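Local atomic coordinates of DUF1987 domain-containing protein (Pseudomonas aeruginosa, PDB entry 6K4F), a protein that acts in the SiaABC threonine phosphorylation pathway, which controls biofilm formation in response to carbon availability, probably as a regulatory phosphoprotein. Residues L61-L66 with V93-H98. Numbering follows the deposited sequence.
Sequences LDLRLL and VSLRWH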
ATOM      1  N   LEU A  61      -0.716   6.511   1.286  1.00 25.56           N
ATOM      2  CA  LEU A  61      -1.357   5.285   0.810  1.00 26.85           C
ATOM      3  C   LEU A  61      -2.844   5.333   1.134  1.00 32.77           C
ATOM      4  O   LEU A  61      -3.222   5.613   2.279  1.00 30.88           O
ATOM      5  CB  LEU A  61      -0.722   4.034   1.436  1.00 30.18           C
ATOM      6  CG  LEU A  61       0.327   3.344   0.561  1.00 31.90           C
ATOM      7  CD1 LEU A  61       1.528   4.244   0.454  1.00 34.65           C
ATOM      8  CD2 LEU A  61       0.710   1.999   1.156  1.00 31.75           C
ATOM      9  N   ASP A  62      -3.686   5.046   0.138  1.00 28.65           N
ATOM     10  CA  ASP A  62      -5.135   4.956   0.342  1.00 30.03           C
ATOM     11  C   ASP A  62      -5.609   3.573  -0.090  1.00 32.27           C
ATOM     12  O   ASP A  62      -5.686   3.277  -1.290  1.00 29.86           O
ATOM     13  CB  ASP A  62      -5.879   6.043  -0.418  1.00 36.68           C
ATOM     14  CG  ASP A  62      -7.297   6.220   0.082  1.00 54.98           C
ATOM     15  OD1 ASP A  62      -7.489   6.928   1.094  1.00 56.91           O
ATOM     16  OD2 ASP A  62      -8.217   5.630  -0.522  1.00 63.05           O
ATOM     17  N   LEU A  63      -5.941   2.736   0.884  1.00 26.82           N
ATOM     18  CA  LEU A  63      -6.207   1.327   0.649  1.00 25.70           C
ATOM     19  C   LEU A  63      -7.683   1.000   0.846  1.00 28.76           C
ATOM     20  O   LEU A  63      -8.291   1.375   1.858  1.00 32.21           O
ATOM     21  CB  LEU A  63      -5.341   0.465   1.558  1.00 24.82           C
ATOM     22  CG  LEU A  63      -3.830   0.693   1.448  1.00 25.86           C
ATOM     23  CD1 LEU A  63      -3.084  -0.279   2.375  1.00 28.95           C
ATOM     24  CD2 LEU A  63      -3.349   0.547  -0.003  1.00 29.16           C
ATOM     25  N   ARG A  64      -8.251   0.307  -0.134  1.00 26.69           N
ATOM     26  CA  ARG A  64      -9.591  -0.260  -0.076  1.00 28.72           C
ATOM     27  C   ARG A  64      -9.518  -1.726  -0.431  1.00 33.44           C
ATOM     28  O   ARG A  64     -10.210  -2.220  -1.328  1.00 31.57           O
ATOM     29  CB  ARG A  64     -10.552   0.476  -1.003  1.00 28.49           C
ATOM     30  CG  ARG A  64     -10.665   1.955  -0.676  1.00 35.29           C
ATOM     31  CD  ARG A  64     -11.589   2.678  -1.631  1.00 44.64           C
ATOM     32  NE  ARG A  64     -12.328   3.726  -0.935  1.00 61.92           N
ATOM     33  CZ  ARG A  64     -11.930   4.989  -0.849  1.00 71.82           C
ATOM     34  NH1 ARG A  64     -10.793   5.369  -1.423  1.00 73.01           N
ATOM     35  NH2 ARG A  64     -12.670   5.871  -0.189  1.00 73.00           N
ATOM     36  N   LEU A  65      -8.638  -2.433   0.279  1.00 31.33           N
ATOM     37  CA  LEU A  65      -8.386  -3.839   0.035  1.00 31.09           C
ATOM     38  C   LEU A  65      -9.386  -4.677   0.805  1.00 42.73           C
ATOM     39  O   LEU A  65      -9.750  -4.344   1.936  1.00 44.07           O
ATOM     40  CB  LEU A  65      -6.965  -4.211   0.454  1.00 29.37           C
ATOM     41  CG  LEU A  65      -5.863  -3.499  -0.336  1.00 28.10           C
ATOM     42  CD1 LEU A  65      -4.509  -3.689   0.304  1.00 31.35           C
ATOM     43  CD2 LEU A  65      -5.835  -3.975  -1.784  1.00 29.25           C
ATOM     44  N   LEU A  66      -9.821  -5.767   0.181  1.00 38.71           N
ATOM     45  CA  LEU A  66     -10.716  -6.723   0.811  1.00 41.62           C
ATOM     46  C   LEU A  66      -9.907  -7.954   1.199  1.00 42.17           C
ATOM     47  O   LEU A  66      -9.026  -7.864   2.055  1.00 46.92           O
ATOM     48  CB  LEU A  66     -11.870  -7.070  -0.127  1.00 41.56           C
ATOM     49  CG  LEU A  66     -12.648  -5.897  -0.726  1.00 45.34           C
ATOM     50  CD1 LEU A  66     -13.648  -6.396  -1.755  1.00 50.09           C
ATOM     51  CD2 LEU A  66     -13.358  -5.070   0.338  1.00 46.70           C
ATOM     52  N   VAL A  93       5.053  10.246   5.685  1.00 34.31           N
ATOM     53  CA  VAL A  93       4.321   9.113   5.133  1.00 33.41           C
ATOM     54  C   VAL A  93       3.025   8.969   5.922  1.00 33.04           C
ATOM     55  O   VAL A  93       3.009   9.178   7.139  1.00 33.00           O
ATOM     56  CB  VAL A  93       5.149   7.813   5.205  1.00 39.25           C
ATOM     57  CG1 VAL A  93       4.321   6.625   4.739  1.00 38.99           C
ATOM     58  CG2 VAL A  93       6.429   7.923   4.341  1.00 41.73           C
ATOM     59  N   SER A  94       1.937   8.629   5.236  1.00 28.00           N
ATOM     60  CA  SER A  94       0.686   8.400   5.943  1.00 32.75           C
ATOM     61  C   SER A  94      -0.160   7.394   5.184  1.00 34.23           C
ATOM     62  O   SER A  94      -0.018   7.221   3.965  1.00 34.73           O
ATOM     63  CB  SER A  94      -0.091   9.705   6.151  1.00 37.16           C
ATOM     64  OG  SER A  94      -0.415  10.280   4.908  1.00 48.46           O
ATOM     65  N   LEU A  95      -1.041   6.720   5.915  1.00 29.57           N
ATOM     66  CA  LEU A  95      -1.839   5.657   5.317  1.00 28.69           C
ATOM     67  C   LEU A  95      -3.268   5.716   5.831  1.00 31.23           C
ATOM     68  O   LEU A  95      -3.504   5.954   7.025  1.00 30.10           O
ATOM     69  CB  LEU A  95      -1.224   4.278   5.614  1.00 29.19           C
ATOM     70  CG  LEU A  95      -1.858   3.035   4.989  1.00 33.40           C
ATOM     71  CD1 LEU A  95      -0.784   1.980   4.751  1.00 32.94           C
ATOM     72  CD2 LEU A  95      -2.965   2.466   5.877  1.00 30.15           C
ATOM     73  N   ARG A  96      -4.209   5.482   4.921  1.00 26.60           N
ATOM     74  CA  ARG A  96      -5.618   5.282   5.246  1.00 30.89           C
ATOM     75  C   ARG A  96      -6.025   3.895   4.783  1.00 29.09           C
ATOM     76  O   ARG A  96      -5.738   3.515   3.637  1.00 31.42           O
ATOM     77  CB  ARG A  96      -6.514   6.333   4.561  1.00 35.74           C
ATOM     78  CG  ARG A  96      -6.559   7.658   5.269  1.00 38.45           C
ATOM     79  CD  ARG A  96      -7.244   8.719   4.415  1.00 41.47           C
ATOM     80  NE  ARG A  96      -6.520   8.938   3.168  1.00 51.88           N
ATOM     81  CZ  ARG A  96      -5.403   9.656   3.062  1.00 59.52           C
ATOM     82  NH1 ARG A  96      -4.877  10.244   4.133  1.00 51.94           N
ATOM     83  NH2 ARG A  96      -4.811   9.794   1.880  1.00 61.41           N
ATOM     84  N   TRP A  97      -6.648   3.137   5.685  1.00 27.66           N
ATOM     85  CA  TRP A  97      -7.127   1.779   5.424  1.00 27.23           C
ATOM     86  C   TRP A  97      -8.644   1.790   5.600  1.00 28.53           C
ATOM     87  O   TRP A  97      -9.154   1.813   6.730  1.00 32.78           O
ATOM     88  CB  TRP A  97      -6.449   0.774   6.349  1.00 33.31           C
ATOM     89  CG  TRP A  97      -6.745  -0.660   6.009  1.00 46.63           C
ATOM     90  CD1 TRP A  97      -7.964  -1.285   6.042  1.00 54.48           C
ATOM     91  CD2 TRP A  97      -5.801  -1.652   5.589  1.00 42.77           C
ATOM     92  NE1 TRP A  97      -7.833  -2.602   5.664  1.00 54.55           N
ATOM     93  CE2 TRP A  97      -6.515  -2.849   5.378  1.00 51.58           C
ATOM     94  CE3 TRP A  97      -4.423  -1.648   5.393  1.00 37.96           C
ATOM     95  CZ2 TRP A  97      -5.892  -4.028   4.961  1.00 49.14           C
ATOM     96  CZ3 TRP A  97      -3.805  -2.822   4.971  1.00 38.69           C
ATOM     97  CH2 TRP A  97      -4.541  -3.989   4.760  1.00 41.87           C
ATOM     98  N   HIS A  98      -9.362   1.795   4.479  1.00 29.16           N
ATOM     99  CA  HIS A  98     -10.816   1.827   4.485  1.00 34.75           C
ATOM    100  C   HIS A  98     -11.384   0.421   4.564  1.00 40.20           C
ATOM    101  O   HIS A  98     -10.872  -0.507   3.928  1.00 35.41           O
ATOM    102  CB  HIS A  98     -11.352   2.499   3.227  1.00 34.38           C
ATOM    103  CG  HIS A  98     -10.799   3.865   2.988  1.00 39.85           C
ATOM    104  ND1 HIS A  98     -11.340   4.993   3.563  1.00 41.72           N
ATOM    105  CD2 HIS A  98      -9.762   4.285   2.226  1.00 40.30           C
ATOM    106  CE1 HIS A  98     -10.661   6.054   3.161  1.00 45.12           C
ATOM    107  NE2 HIS A  98      -9.695   5.651   2.352  1.00 43.18           N
TER
HETATM  108  O   HOH W   1     -11.598  -2.909   2.794  1.00 46.27           O
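Leu61 and Leu63 pair with Leu95 and Trp97 as neighbouring parallel strands whose axes diverge by 13°. Four backbone hydrogen bonds join them: Leu61 N to Ser94 O, Arg96 N to Leu61 O, Leu63 N to Arg96 O and His98 N to Leu63 O. A water, 2.8 Å from His98 O, donates to that oxygen and to Leu65 O, bridging the strands where direct bonding stops.

On the polar face Asp62 is the hub. OD1 accepts from both Arg96 NE (3.0 Å), as a salt bridge near the guanidinium plane, and His98 NE2 (2.8 Å). OD1 lies near the plane of the His98 ring, whereas the N-H comes to its syn side from 31° out of the carboxylate plane. Asp62 OD2 forms a salt bridge with Arg64 NH1 (2.7 Å), helping hold the Arg64 guanidinium flat over one face of His98, planes 10° apart. The guanidinium groups of Arg64 and Arg96 probably help to polarise the carboxylate. Arg96 has a second acid: its NH2 forms a salt bridge with Glu60, which also hydrogen-bonds Ser94 OG.

On the other face Leu61 CB packs against Leu95 CG (3.9 Å), and Leu63 CD1 reaches Leu95 CD1 (4.0 Å) and Trp97 CE3 (3.6 Å).

This is the strand pair of a right-handed beta-alpha-beta crossover: helix 70-88 covers the apolar face through Met76, Leu80 and Leu83, while strands 25-29 and 121-125 flank the pair within the mixed sheet.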